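Local coordinates for protein carboxypeptidase D (Drosophila melanogaster, PDB 3MN8) that removes C-terminal arginine and lysine residues from peptides and proteins as a zinc metallocarboxypeptidase, helping to process growth factors, peptide hormones and neuropeptides, at residues 275-278 and 279-283; 310-313 and 314-318; 169-173 and 174-178; 157-160 and 161-165. All coordinates share one frame; numbering follows the deposited sequence.

Contact 1: residues 275-278 and 279-283. With GEM ((2-guanidinoethylmercapto)succinic acid), chain G.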
# COMPACT_ATOMS: atom_id res chain seq x y z
N GLY A 275 8.83 10.31 -13.76
CA GLY A 275 8.31 8.96 -13.70
C GLY A 275 7.13 8.79 -12.78
O GLY A 275 6.77 7.67 -12.42
N ILE A 276 6.51 9.90 -12.40
CA ILE A 276 5.31 9.86 -11.58
C ILE A 276 4.21 10.68 -12.23
O ILE A 276 4.47 11.52 -13.10
CB ILE A 276 5.57 10.42 -10.18
CG1 ILE A 276 5.85 11.92 -10.27
CG2 ILE A 276 6.74 9.71 -9.53
CD1 ILE A 276 5.98 12.58 -8.94
N THR A 277 2.97 10.44 -11.79
CA THR A 277 1.83 11.18 -12.30
C THR A 277 0.64 11.12 -11.36
O THR A 277 0.50 10.20 -10.56
CB THR A 277 1.33 10.63 -13.64
OG1 THR A 277 0.31 11.50 -14.15
CG2 THR A 277 0.76 9.22 -13.48
N ASN A 278 -0.21 12.13 -11.47
CA ASN A 278 -1.46 12.16 -10.73
C ASN A 278 -2.43 11.27 -11.50
O ASN A 278 -2.51 11.36 -12.73
CB ASN A 278 -1.96 13.60 -10.67
CG ASN A 278 -3.35 13.72 -10.12
OD1 ASN A 278 -4.21 14.31 -10.76
ND2 ASN A 278 -3.57 13.18 -8.92
N GLY A 279 -3.15 10.40 -10.79
CA GLY A 279 -4.11 9.52 -11.44
C GLY A 279 -4.98 10.27 -12.45
O GLY A 279 -4.94 10.02 -13.67
N ALA A 280 -5.77 11.21 -11.92
CA ALA A 280 -6.68 12.00 -12.73
C ALA A 280 -6.00 12.61 -13.95
O ALA A 280 -6.52 12.53 -15.06
CB ALA A 280 -7.32 13.10 -11.88
N HIS A 281 -4.84 13.24 -13.73
CA HIS A 281 -4.11 13.90 -14.81
C HIS A 281 -3.73 12.92 -15.91
O HIS A 281 -3.75 13.26 -17.09
CB HIS A 281 -2.86 14.62 -14.30
CG HIS A 281 -2.25 15.52 -15.32
ND1 HIS A 281 -1.24 15.11 -16.17
CD2 HIS A 281 -2.52 16.81 -15.65
CE1 HIS A 281 -0.91 16.11 -16.97
NE2 HIS A 281 -1.68 17.15 -16.68
N TRP A 282 -3.37 11.69 -15.53
CA TRP A 282 -3.21 10.65 -16.53
C TRP A 282 -4.55 10.51 -17.26
O TRP A 282 -4.72 10.96 -18.41
CB TRP A 282 -2.83 9.33 -15.86
CG TRP A 282 -2.51 8.26 -16.84
CD1 TRP A 282 -2.56 8.35 -18.20
CD2 TRP A 282 -2.08 6.93 -16.53
NE1 TRP A 282 -2.18 7.16 -18.77
CE2 TRP A 282 -1.88 6.27 -17.77
CE3 TRP A 282 -1.84 6.24 -15.34
CZ2 TRP A 282 -1.47 4.93 -17.84
CZ3 TRP A 282 -1.42 4.92 -15.42
CH2 TRP A 282 -1.24 4.28 -16.66
N TYR A 283 -5.49 9.87 -16.58
CA TYR A 283 -6.89 9.85 -17.01
C TYR A 283 -7.73 9.49 -15.79
O TYR A 283 -7.31 8.70 -14.94
CB TYR A 283 -7.13 8.86 -18.15
CG TYR A 283 -6.69 7.44 -17.82
CD1 TYR A 283 -7.54 6.54 -17.19
CD2 TYR A 283 -5.41 6.99 -18.15
CE1 TYR A 283 -7.14 5.24 -16.89
CE2 TYR A 283 -5.01 5.70 -17.85
CZ TYR A 283 -5.88 4.83 -17.23
OH TYR A 283 -5.46 3.54 -16.95
C8 GEM G . -5.46 2.18 -14.25
S7 GEM G . -5.08 2.43 -12.53
C6 GEM G . -3.72 3.54 -12.66
C5 GEM G . -4.01 4.79 -13.49
N3 GEM G . -4.96 5.60 -12.74
C1 GEM G . -5.60 6.68 -13.17
N4 GEM G . -6.44 7.32 -12.37
N2 GEM G . -5.42 7.11 -14.41
C9 GEM G . -6.77 1.45 -14.31
O14 GEM G . -7.29 1.06 -13.24
O15 GEM G . -7.31 1.26 -15.43
C10 GEM G . -4.35 1.45 -15.02
C11 GEM G . -4.11 -0.01 -14.66
O12 GEM G . -2.93 -0.36 -14.44
O13 GEM G . -5.08 -0.82 -14.64
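Asn278 caps the short helix 279-282 at its N-terminus. Asn278 OD1 accepts the backbone N-H of His281 at 3.2 Å, with the donor above the amide plane. The chi1 of 171° sets CG anti to the backbone N and brings OD1 over the first turn. OD1 also accepts from Ser240 N, and ND2 gives a weak bond to Tyr225 O, so both ends of the amide are used. The backbone oxygen of Asn278 has two donors. Trp282 N reaches Asn278 O at 2.9 Å in a straight i to i+4 helical bond (167°). Thr277 OG1 donates to Asn278 O at 3.2 Å, from above the carbonyl plane.

Carbonyl oxygens at both ends of the turn serve the inhibitor. Gly279 O accepts from GEM N2 at 3.0 Å and also takes Tyr283 N. Tyr283 O accepts from GEM N2 at 2.5 Å, a short length that is uncertain at this resolution, and weakly from GEM N4. GEM N2 lies between two backbone oxygens, over the centre of the Tyr283 ring. Trp282 CE3 and CZ3 touch GEM C5 obliquely, and Phe272 meets Trp282 edge-to-face. The GEM contacts hold the guanidino end, consistent with a pocket for a C-terminal arginine or lysine side chain.

Strand 276-278 is an edge strand of the eight-stranded sheet. It runs parallel to strand 222-225, and Ile276 packs on helix 245-257.

Contact 2: residues 310-313 and 314-318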
# COMPACT_ATOMS: atom_id res chain seq x y z
N LYS A 310 1.92 -6.20 -19.78
CA LYS A 310 1.08 -6.59 -18.66
C LYS A 310 1.47 -7.95 -18.08
O LYS A 310 1.63 -8.10 -16.87
CB LYS A 310 -0.40 -6.58 -19.08
CG LYS A 310 -0.92 -5.22 -19.46
CD LYS A 310 -2.42 -5.25 -19.79
CE LYS A 310 -3.06 -3.86 -19.54
NZ LYS A 310 -4.55 -3.82 -19.71
N TYR A 311 1.62 -8.93 -18.97
CA TYR A 311 1.95 -10.31 -18.56
C TYR A 311 3.20 -10.81 -19.28
O TYR A 311 3.09 -11.52 -20.27
CB TYR A 311 0.79 -11.25 -18.91
CG TYR A 311 0.72 -12.52 -18.08
CD1 TYR A 311 -0.51 -13.12 -17.81
CD2 TYR A 311 1.86 -13.11 -17.56
CE1 TYR A 311 -0.60 -14.28 -17.05
CE2 TYR A 311 1.78 -14.27 -16.78
CZ TYR A 311 0.54 -14.84 -16.54
OH TYR A 311 0.44 -15.99 -15.78
N PRO A 312 4.39 -10.44 -18.78
CA PRO A 312 5.63 -10.86 -19.45
C PRO A 312 5.96 -12.31 -19.13
O PRO A 312 5.20 -12.96 -18.40
CB PRO A 312 6.70 -9.92 -18.87
CG PRO A 312 5.94 -8.92 -17.98
CD PRO A 312 4.65 -9.58 -17.61
N ALA A 313 7.06 -12.82 -19.68
CA ALA A 313 7.48 -14.20 -19.45
C ALA A 313 8.37 -14.29 -18.22
O ALA A 313 9.03 -13.32 -17.84
CB ALA A 313 8.20 -14.77 -20.68
N ALA A 314 8.40 -15.47 -17.61
CA ALA A 314 9.15 -15.70 -16.38
C ALA A 314 10.59 -15.16 -16.41
O ALA A 314 11.03 -14.51 -15.46
CB ALA A 314 9.15 -17.19 -16.04
N SER A 315 11.32 -15.43 -17.49
CA SER A 315 12.73 -15.06 -17.59
C SER A 315 12.93 -13.58 -17.32
O SER A 315 14.02 -13.14 -16.96
CB SER A 315 13.30 -15.42 -18.98
OG SER A 315 12.64 -14.70 -20.02
N THR A 316 11.85 -12.82 -17.52
CA THR A 316 11.83 -11.39 -17.26
C THR A 316 11.89 -11.11 -15.76
O THR A 316 12.51 -10.13 -15.33
CB THR A 316 10.56 -10.76 -17.86
OG1 THR A 316 10.82 -10.38 -19.21
CG2 THR A 316 10.14 -9.53 -17.08
N LEU A 317 11.27 -11.99 -14.99
CA LEU A 317 11.05 -11.80 -13.55
C LEU A 317 12.30 -11.46 -12.73
O LEU A 317 12.25 -10.58 -11.86
CB LEU A 317 10.34 -13.02 -12.96
CG LEU A 317 9.04 -13.46 -13.64
CD1 LEU A 317 8.59 -14.79 -13.03
CD2 LEU A 317 7.93 -12.40 -13.56
N PRO A 318 13.41 -12.18 -12.96
CA PRO A 318 14.61 -11.87 -12.18
C PRO A 318 15.09 -10.43 -12.35
O PRO A 318 15.47 -9.82 -11.36
CB PRO A 318 15.62 -12.86 -12.72
CG PRO A 318 14.79 -14.04 -13.12
CD PRO A 318 13.55 -13.44 -13.70
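Thr316 has a chi1 of -88°, which places CG2 anti to the backbone N and turns it back to Pro312. Thr316 CG2 then meets Pro312 CB at 3.9 Å, an apolar touch across the bend. Pro312 and Ala313 make this possible from their side. Their psi angles of 180° and 155° keep the chain extended up to Ala314, where it bends into helical angles. The ring of Pro312 thus lies beside the incoming turn.

The backbone closes the bend. Thr316 N donates to Ala313 O at 2.9 Å, but the bond is doubtful, since Thr316 N is crowded in the model. Residues 314-316 already coil like a helix but lack its full bonding. Pro318 has no N-H, so it cannot give Ala314 O an i to i+4 bond. Ala313 and Ser315 face the surface, while Pro312 and Leu317 are buried.

Tyr40 binds Pro312 O through its OH, meets the Tyr311 ring edge-to-face and touches Leu317. The segment carries the chain out of the loop after strand 300-305 and into helix 317-333. At the start of that helix, Pro312 and Leu317 both pack against helix 106-121, through Val106 and through Gln109 and Tyr113.

Contact 3: residues 169-173 and 174-178. With GEM ((2-guanidinoethylmercapto)succinic acid), chain G.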
# COMPACT_ATOMS: atom_id res chain seq x y z
N ALA A 169 -16.82 -12.41 -13.11
CA ALA A 169 -18.05 -11.81 -13.65
C ALA A 169 -17.72 -10.71 -14.66
O ALA A 169 -18.61 -10.01 -15.16
CB ALA A 169 -18.92 -11.27 -12.52
N ASN A 170 -16.42 -10.57 -14.95
CA ASN A 170 -15.94 -9.59 -15.92
C ASN A 170 -16.17 -8.14 -15.51
O ASN A 170 -16.31 -7.28 -16.38
CB ASN A 170 -16.54 -9.84 -17.30
CG ASN A 170 -15.67 -10.70 -18.16
OD1 ASN A 170 -16.08 -11.78 -18.59
ND2 ASN A 170 -14.45 -10.23 -18.43
N ILE A 171 -16.22 -7.86 -14.22
CA ILE A 171 -16.21 -6.46 -13.80
C ILE A 171 -14.84 -6.04 -13.31
O ILE A 171 -14.09 -6.84 -12.75
CB ILE A 171 -17.33 -6.08 -12.78
CG1 ILE A 171 -16.88 -6.33 -11.34
CG2 ILE A 171 -18.66 -6.76 -13.12
CD1 ILE A 171 -16.24 -5.12 -10.68
N ASP A 172 -14.53 -4.76 -13.55
CA ASP A 172 -13.22 -4.19 -13.25
C ASP A 172 -13.14 -3.78 -11.78
O ASP A 172 -13.72 -2.78 -11.36
CB ASP A 172 -12.93 -3.00 -14.18
CG ASP A 172 -11.51 -2.44 -14.03
OD1 ASP A 172 -10.93 -2.54 -12.91
OD2 ASP A 172 -10.99 -1.90 -15.03
N LEU A 173 -12.42 -4.58 -10.99
CA LEU A 173 -12.35 -4.36 -9.56
C LEU A 173 -11.84 -2.96 -9.22
O LEU A 173 -12.13 -2.43 -8.16
CB LEU A 173 -11.51 -5.45 -8.90
CG LEU A 173 -12.10 -6.86 -8.99
CD1 LEU A 173 -11.12 -7.90 -8.45
CD2 LEU A 173 -13.45 -6.94 -8.27
N ASN A 174 -11.09 -2.35 -10.14
CA ASN A 174 -10.59 -1.01 -9.90
C ASN A 174 -11.62 0.00 -10.32
O ASN A 174 -11.29 1.18 -10.51
CB ASN A 174 -9.28 -0.76 -10.63
CG ASN A 174 -8.39 0.25 -9.91
OD1 ASN A 174 -8.57 0.53 -8.71
ND2 ASN A 174 -7.42 0.80 -10.63
N ARG A 175 -12.86 -0.45 -10.49
CA ARG A 175 -14.00 0.46 -10.58
C ARG A 175 -15.06 0.13 -9.55
O ARG A 175 -16.11 0.78 -9.49
CB ARG A 175 -14.64 0.45 -11.97
CG ARG A 175 -13.67 0.69 -13.08
CD ARG A 175 -12.84 1.95 -12.87
NE ARG A 175 -12.12 2.25 -14.10
CZ ARG A 175 -10.83 2.06 -14.33
NH1 ARG A 175 -10.36 2.36 -15.53
NH2 ARG A 175 -10.00 1.61 -13.41
N ASP A 176 -14.79 -0.86 -8.71
CA ASP A 176 -15.85 -1.45 -7.89
C ASP A 176 -15.87 -0.99 -6.44
O ASP A 176 -16.75 -1.38 -5.67
CB ASP A 176 -15.76 -2.98 -7.96
CG ASP A 176 -17.04 -3.65 -7.54
OD1 ASP A 176 -18.11 -3.10 -7.85
OD2 ASP A 176 -16.97 -4.73 -6.91
N PHE A 177 -14.91 -0.16 -6.05
CA PHE A 177 -14.82 0.33 -4.67
C PHE A 177 -15.70 1.56 -4.52
O PHE A 177 -15.98 2.24 -5.50
CB PHE A 177 -13.36 0.63 -4.29
CG PHE A 177 -12.52 -0.61 -4.05
CD1 PHE A 177 -12.03 -1.37 -5.12
CD2 PHE A 177 -12.22 -1.03 -2.76
CE1 PHE A 177 -11.26 -2.51 -4.91
CE2 PHE A 177 -11.46 -2.16 -2.54
CZ PHE A 177 -10.98 -2.91 -3.61
N PRO A 178 -16.18 1.82 -3.30
CA PRO A 178 -16.94 3.03 -3.01
C PRO A 178 -16.17 4.30 -3.41
O PRO A 178 -14.96 4.43 -3.18
CB PRO A 178 -17.12 2.97 -1.49
CG PRO A 178 -17.00 1.52 -1.13
CD PRO A 178 -16.03 0.95 -2.11
C8 GEM G . -5.46 2.18 -14.25
S7 GEM G . -5.08 2.43 -12.53
C6 GEM G . -3.72 3.54 -12.66
C5 GEM G . -4.01 4.79 -13.49
N3 GEM G . -4.96 5.60 -12.74
C1 GEM G . -5.60 6.68 -13.17
N4 GEM G . -6.44 7.32 -12.37
N2 GEM G . -5.42 7.11 -14.41
C9 GEM G . -6.77 1.45 -14.31
O14 GEM G . -7.29 1.06 -13.24
O15 GEM G . -7.31 1.26 -15.43
C10 GEM G . -4.35 1.45 -15.02
C11 GEM G . -4.11 -0.01 -14.66
O12 GEM G . -2.93 -0.36 -14.44
O13 GEM G . -5.08 -0.82 -14.64
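Asp172 OD2 lies over one face of the Arg175 guanidinium, with the carboxylate and guanidinium planes 33° apart. Asp172 OD2 is 4.0 Å from Arg175 NH2. This is a long salt bridge; the oxygen stands off the guanidinium plane, so the attraction is electrostatic rather than a directed bond. Arg175 bends at chi2 (-52°), and the edge of its guanidinium meets the inhibitor. NH2 donates to GEM O14 at 2.8 Å, and NH1 donates to GEM O15 at 3.2 Å.

The Asn174 side chain lies beside that of Asp172 and points the same way. Asn174 ND2 gives GEM O14 a second bond, of 2.6 Å. Asn174 N donates to Asp172 OD1 at 2.8 Å on the anti side, an Asx turn. Arg175 N bonds to Asp172 O, and Asp176 N to Leu173 O. The side chains of Ile171 and Asp176 cross at about a right angle, with Ile171 CD1 3.5 Å from Asp176 CB. Asp176 OD2 bonds to Thr198 and Gln195.

Asp172 works in the second shell: OD1 accepts from the zinc ligand His101, and OD2 pairs with Arg165. The neighbouring Asn174 and Arg175 supply three N-H groups to one GEM carboxylate. This is consistent with recognition of the C-terminal carboxylate of a substrate.

Contact 4: residues 157-160 and 161-165. With GEM ((2-guanidinoethylmercapto)succinic acid), chain G.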
# COMPACT_ATOMS: atom_id res chain seq x y z
N GLU A 157 -0.37 -7.11 -23.96
CA GLU A 157 -1.69 -6.49 -24.01
C GLU A 157 -2.78 -7.43 -23.50
O GLU A 157 -2.71 -8.64 -23.71
CB GLU A 157 -2.02 -6.03 -25.43
CG GLU A 157 -1.21 -4.82 -25.90
CD GLU A 157 -0.10 -5.20 -26.86
OE1 GLU A 157 -0.37 -5.33 -28.08
OE2 GLU A 157 1.06 -5.36 -26.40
N SER A 158 -3.78 -6.87 -22.84
CA SER A 158 -4.88 -7.65 -22.29
C SER A 158 -5.64 -8.38 -23.40
O SER A 158 -5.39 -8.15 -24.57
CB SER A 158 -5.83 -6.75 -21.49
OG SER A 158 -6.84 -7.50 -20.84
N LEU A 159 -6.56 -9.26 -23.01
CA LEU A 159 -7.25 -10.15 -23.95
C LEU A 159 -8.56 -9.55 -24.44
O LEU A 159 -9.00 -8.52 -23.93
CB LEU A 159 -7.55 -11.49 -23.27
CG LEU A 159 -6.46 -12.53 -23.00
CD1 LEU A 159 -7.02 -13.63 -22.09
CD2 LEU A 159 -5.88 -13.13 -24.29
N PRO A 160 -9.20 -10.21 -25.42
CA PRO A 160 -10.54 -9.82 -25.88
C PRO A 160 -11.52 -9.67 -24.72
O PRO A 160 -11.49 -10.45 -23.77
CB PRO A 160 -10.94 -11.00 -26.77
CG PRO A 160 -9.64 -11.46 -27.34
CD PRO A 160 -8.63 -11.29 -26.26
N ASN A 161 -12.39 -8.66 -24.80
CA ASN A 161 -13.35 -8.39 -23.73
C ASN A 161 -12.71 -7.85 -22.45
O ASN A 161 -13.41 -7.51 -21.50
CB ASN A 161 -14.16 -9.65 -23.41
CG ASN A 161 -14.94 -10.16 -24.60
OD1 ASN A 161 -14.95 -11.36 -24.89
ND2 ASN A 161 -15.60 -9.25 -25.31
N TYR A 162 -11.39 -7.73 -22.45
CA TYR A 162 -10.64 -7.51 -21.21
C TYR A 162 -10.88 -8.68 -20.27
O TYR A 162 -11.02 -8.51 -19.05
CB TYR A 162 -10.99 -6.18 -20.56
CG TYR A 162 -10.31 -5.03 -21.24
CD1 TYR A 162 -11.00 -4.23 -22.14
CD2 TYR A 162 -8.98 -4.74 -21.00
CE1 TYR A 162 -10.39 -3.18 -22.78
CE2 TYR A 162 -8.35 -3.68 -21.63
CZ TYR A 162 -9.06 -2.90 -22.52
OH TYR A 162 -8.44 -1.85 -23.15
N VAL A 163 -10.93 -9.87 -20.87
CA VAL A 163 -11.02 -11.08 -20.09
C VAL A 163 -9.70 -11.34 -19.36
O VAL A 163 -8.61 -11.22 -19.93
CB VAL A 163 -11.41 -12.29 -20.95
CG1 VAL A 163 -11.03 -13.59 -20.24
CG2 VAL A 163 -12.91 -12.25 -21.27
N GLY A 164 -9.82 -11.67 -18.08
CA GLY A 164 -8.67 -11.85 -17.21
C GLY A 164 -8.38 -10.61 -16.39
O GLY A 164 -7.93 -10.70 -15.25
N ARG A 165 -8.65 -9.45 -16.97
CA ARG A 165 -8.44 -8.19 -16.28
C ARG A 165 -9.45 -8.07 -15.13
O ARG A 165 -9.06 -7.90 -13.98
CB ARG A 165 -8.57 -7.01 -17.25
CG ARG A 165 -8.40 -5.63 -16.60
CD ARG A 165 -8.48 -4.50 -17.63
NE ARG A 165 -8.89 -3.23 -17.01
CZ ARG A 165 -8.05 -2.27 -16.64
NH1 ARG A 165 -6.75 -2.43 -16.81
NH2 ARG A 165 -8.51 -1.15 -16.10
C8 GEM G . -5.46 2.18 -14.25
S7 GEM G . -5.08 2.43 -12.53
C6 GEM G . -3.72 3.54 -12.66
C5 GEM G . -4.01 4.79 -13.49
N3 GEM G . -4.96 5.60 -12.74
C1 GEM G . -5.60 6.68 -13.17
N4 GEM G . -6.44 7.32 -12.37
N2 GEM G . -5.42 7.11 -14.41
C9 GEM G . -6.77 1.45 -14.31
O14 GEM G . -7.29 1.06 -13.24
O15 GEM G . -7.31 1.26 -15.43
C10 GEM G . -4.35 1.45 -15.02
C11 GEM G . -4.11 -0.01 -14.66
O12 GEM G . -2.93 -0.36 -14.44
O13 GEM G . -5.08 -0.82 -14.64
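Leu159 and Tyr162 close the compact part of this loop. Tyr162 N donates to Leu159 O at 2.9 Å, across a type II beta turn with Pro160 and Asn161 at its corners. One residue on, Val163 N donates to Pro160 O at 3.0 Å with an angle of 158°. The two turns overlap, and Asn161 and Tyr162 both take positive phi. The carbonyl oxygen of Val163 sits 3.5 Å from Leu159 CB. Ser158 OG stands anti to its own N (chi1 -175°) and lies obliquely near the Tyr162 ring, 3.5 Å from CD2. Its polar partner is Asp103 OD1.

The apolar contact is slack: Leu159 CD1 and Val163 CG1 come only to 4.4 Å. The solvent side is formed by Pro160, Asn161 and Tyr162, all exposed.

Arg165 extends from the end of the loop, in much the same direction as the Tyr162 side chain, and reaches the active site. Its chain is extended from CG to NE and carries the guanidinium to the inhibitor. NH2 donates to GEM O15 at 2.8 Å, and NH1 to GEM O13 at 3.2 Å, so the arginine spans two carboxylates. NH2 also forms a salt bridge with Asp172 OD2. The side chain touches His101 and Glu104, both zinc ligands. A surface loop of consecutive beta turns thus sends one arginine into the zinc active site of an M14 carboxypeptidase.

Overall arrangement
All four contacts belong to the peptidase M14 catalytic domain. Along the chain the order is contact 4, contact 3, contact 1, contact 2. Contacts 3 and 4 share the long loop region between helices 145-149 and 196-205, with centres about 14 Å apart. They touch through the Asp172-Arg165 salt bridge. Contact 1, at the edge of the eight-stranded sheet, lies about 20 Å from contact 3 and 23 Å from contact 4, centre to centre. Contact 2 leads into helix 317-333 and does not touch GEM, but its Lys310 comes close to Arg165 beside it. Contacts 1, 3 and 4 meet on GEM, so segments from distant parts of the chain build one substrate pocket.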